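Local coordinates for ABC sugar transporter, periplasmic sugar binding protein (Legionella pneumophila subsp. pneumophila, PDB 3ROT) that probably binds a sugar in the periplasm and delivers it to an ABC importer, at residues L134-Q139 against I192-S197. Numbering follows the deposited sequence.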
loop_
_atom_site.group_PDB
_atom_site.type_symbol
_atom_site.label_atom_id
_atom_site.label_comp_id
_atom_site.label_asym_id
_atom_site.label_seq_id
_atom_site.Cartn_x
_atom_site.Cartn_y
_atom_site.Cartn_z
ATOM N N LEU A 134 -6.332 -19.549 -11.345
ATOM C CA LEU A 134 -6.358 -18.193 -11.862
ATOM C C LEU A 134 -5.043 -17.527 -11.463
ATOM O O LEU A 134 -4.650 -17.583 -10.299
ATOM C CB LEU A 134 -7.546 -17.441 -11.267
ATOM C CG LEU A 134 -7.773 -15.985 -11.664
ATOM C CD1 LEU A 134 -8.155 -15.894 -13.139
ATOM C CD2 LEU A 134 -8.878 -15.391 -10.771
ATOM N N VAL A 135 -4.354 -16.932 -12.435
ATOM C CA VAL A 135 -3.085 -16.256 -12.186
ATOM C C VAL A 135 -3.291 -14.754 -12.274
ATOM O O VAL A 135 -3.648 -14.229 -13.339
ATOM C CB VAL A 135 -2.005 -16.659 -13.211
ATOM C CG1 VAL A 135 -0.716 -15.873 -12.946
ATOM C CG2 VAL A 135 -1.742 -18.158 -13.127
ATOM N N LEU A 136 -3.048 -14.064 -11.162
ATOM C CA LEU A 136 -3.247 -12.622 -11.102
ATOM C C LEU A 136 -1.957 -11.836 -11.347
ATOM O O LEU A 136 -1.017 -11.914 -10.562
ATOM C CB LEU A 136 -3.846 -12.246 -9.745
ATOM C CG LEU A 136 -5.029 -13.106 -9.263
ATOM C CD1 LEU A 136 -5.580 -12.512 -7.977
ATOM C CD2 LEU A 136 -6.125 -13.161 -10.327
ATOM N N ASN A 137 -1.924 -11.087 -12.449
ATOM C CA ASN A 137 -0.756 -10.293 -12.808
ATOM C C ASN A 137 -1.039 -8.827 -12.523
ATOM O O ASN A 137 -1.938 -8.227 -13.120
ATOM C CB ASN A 137 -0.417 -10.458 -14.295
ATOM C CG ASN A 137 1.022 -10.060 -14.616
ATOM O OD1 ASN A 137 1.568 -9.129 -14.023
ATOM N ND2 ASN A 137 1.637 -10.765 -15.565
ATOM N N PRO A 138 -0.288 -8.229 -11.589
ATOM C CA PRO A 138 -0.548 -6.819 -11.306
ATOM C C PRO A 138 0.274 -5.882 -12.175
ATOM O O PRO A 138 0.061 -4.669 -12.152
ATOM C CB PRO A 138 -0.197 -6.700 -9.829
ATOM C CG PRO A 138 0.960 -7.622 -9.707
ATOM C CD PRO A 138 0.529 -8.836 -10.522
ATOM N N GLN A 139 1.212 -6.441 -12.938
ATOM C CA GLN A 139 2.058 -5.617 -13.787
ATOM C C GLN A 139 2.437 -6.195 -15.138
ATOM O O GLN A 139 3.569 -6.644 -15.327
ATOM C CB GLN A 139 3.356 -5.252 -13.066
ATOM C CG GLN A 139 3.200 -4.379 -11.855
ATOM C CD GLN A 139 4.533 -4.121 -11.182
ATOM O OE1 GLN A 139 5.437 -3.526 -11.773
ATOM N NE2 GLN A 139 4.669 -4.581 -9.945
ATOM N N ILE A 192 -5.758 -19.918 -6.670
ATOM C CA ILE A 192 -5.343 -18.593 -7.098
ATOM C C ILE A 192 -3.858 -18.394 -6.837
ATOM O O ILE A 192 -3.351 -18.685 -5.747
ATOM C CB ILE A 192 -6.128 -17.475 -6.388
ATOM C CG1 ILE A 192 -7.623 -17.578 -6.732
ATOM C CG2 ILE A 192 -5.590 -16.111 -6.828
ATOM C CD1 ILE A 192 -8.492 -16.503 -6.101
ATOM N N PHE A 193 -3.165 -17.921 -7.865
ATOM C CA PHE A 193 -1.740 -17.641 -7.791
ATOM C C PHE A 193 -1.562 -16.130 -7.907
ATOM O O PHE A 193 -1.941 -15.546 -8.919
ATOM C CB PHE A 193 -0.989 -18.279 -8.965
ATOM C CG PHE A 193 -0.851 -19.768 -8.884
ATOM C CD1 PHE A 193 0.247 -20.345 -8.245
ATOM C CD2 PHE A 193 -1.794 -20.598 -9.484
ATOM C CE1 PHE A 193 0.407 -21.725 -8.209
ATOM C CE2 PHE A 193 -1.638 -21.983 -9.451
ATOM C CZ PHE A 193 -0.534 -22.544 -8.811
ATOM N N CYS A 194 -0.986 -15.501 -6.887
ATOM C CA CYS A 194 -0.730 -14.056 -6.932
ATOM C C CYS A 194 0.750 -13.884 -7.258
ATOM O O CYS A 194 1.608 -14.383 -6.523
ATOM C CB CYS A 194 -1.024 -13.402 -5.592
ATOM S SG CYS A 194 -2.747 -13.500 -5.087
ATOM N N LEU A 195 1.043 -13.180 -8.350
ATOM C CA LEU A 195 2.422 -12.978 -8.771
ATOM C C LEU A 195 3.233 -12.088 -7.831
ATOM O O LEU A 195 4.455 -12.165 -7.817
ATOM C CB LEU A 195 2.466 -12.453 -10.216
ATOM C CG LEU A 195 1.869 -13.446 -11.235
ATOM C CD1 LEU A 195 1.972 -12.901 -12.647
ATOM C CD2 LEU A 195 2.599 -14.775 -11.131
ATOM N N THR A 196 2.556 -11.240 -7.059
ATOM C CA THR A 196 3.230 -10.396 -6.057
ATOM C C THR A 196 2.215 -10.079 -4.962
ATOM O O THR A 196 1.022 -10.368 -5.110
ATOM C CB THR A 196 3.743 -9.049 -6.616
ATOM O OG1 THR A 196 2.649 -8.137 -6.728
ATOM C CG2 THR A 196 4.398 -9.224 -7.979
ATOM N N SER A 197 2.678 -9.475 -3.872
ATOM C CA SER A 197 1.783 -9.134 -2.776
ATOM C C SER A 197 0.782 -8.046 -3.179
ATOM O O SER A 197 -0.252 -7.874 -2.528
ATOM C CB SER A 197 2.592 -8.694 -1.553
ATOM O OG SER A 197 3.382 -7.560 -1.845
#
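Phe-193 sits between two partners on the neighbouring parallel strand: its N donates to Leu-134 O (2.9 Å) and its O accepts from Leu-136 N (2.9 Å), both bonds almost straight at 174°. A third bond, Leu-195 N to Leu-136 O at 3.3 Å, continues the pattern just past the end of strand 191-194.

Apolar side chains fill both faces. On the face covered by helices 172-185 and 197-208, Leu-136 CD1 rests 3.8 Å from Ile-192 CG2 and also borders the sulfur of Cys-194; branched and small apolar groups suit this layer between sheet and helices. On the other face, under helix 143-158, Val-135 holds CG1 anti to its own N (chi1 177°), which carries that methyl to Leu-195 CD2, 3.9 Å away.

Strand 191-194 is the central strand of the five-stranded parallel sheet of one lobe of the two-lobed, Rossmann-like periplasmic binding protein fold, strand 132-137 lies between it and edge strand 162-167, and both segments turn into loops after their strands.

There the packing becomes mixed. Leu-195 CD1 lies 3.6 Å from Asn-137 CG, against an amide already committed: OD1 takes Gln-139 N in an Asx turn (2.9 Å), while ND2 binds Glu-165. Pro-138, whose ring has no N-H to satisfy, sets CG 3.5 Å from Thr-196 OG1, the hydroxyl that N-caps helix 197-208 through Gln-198 N.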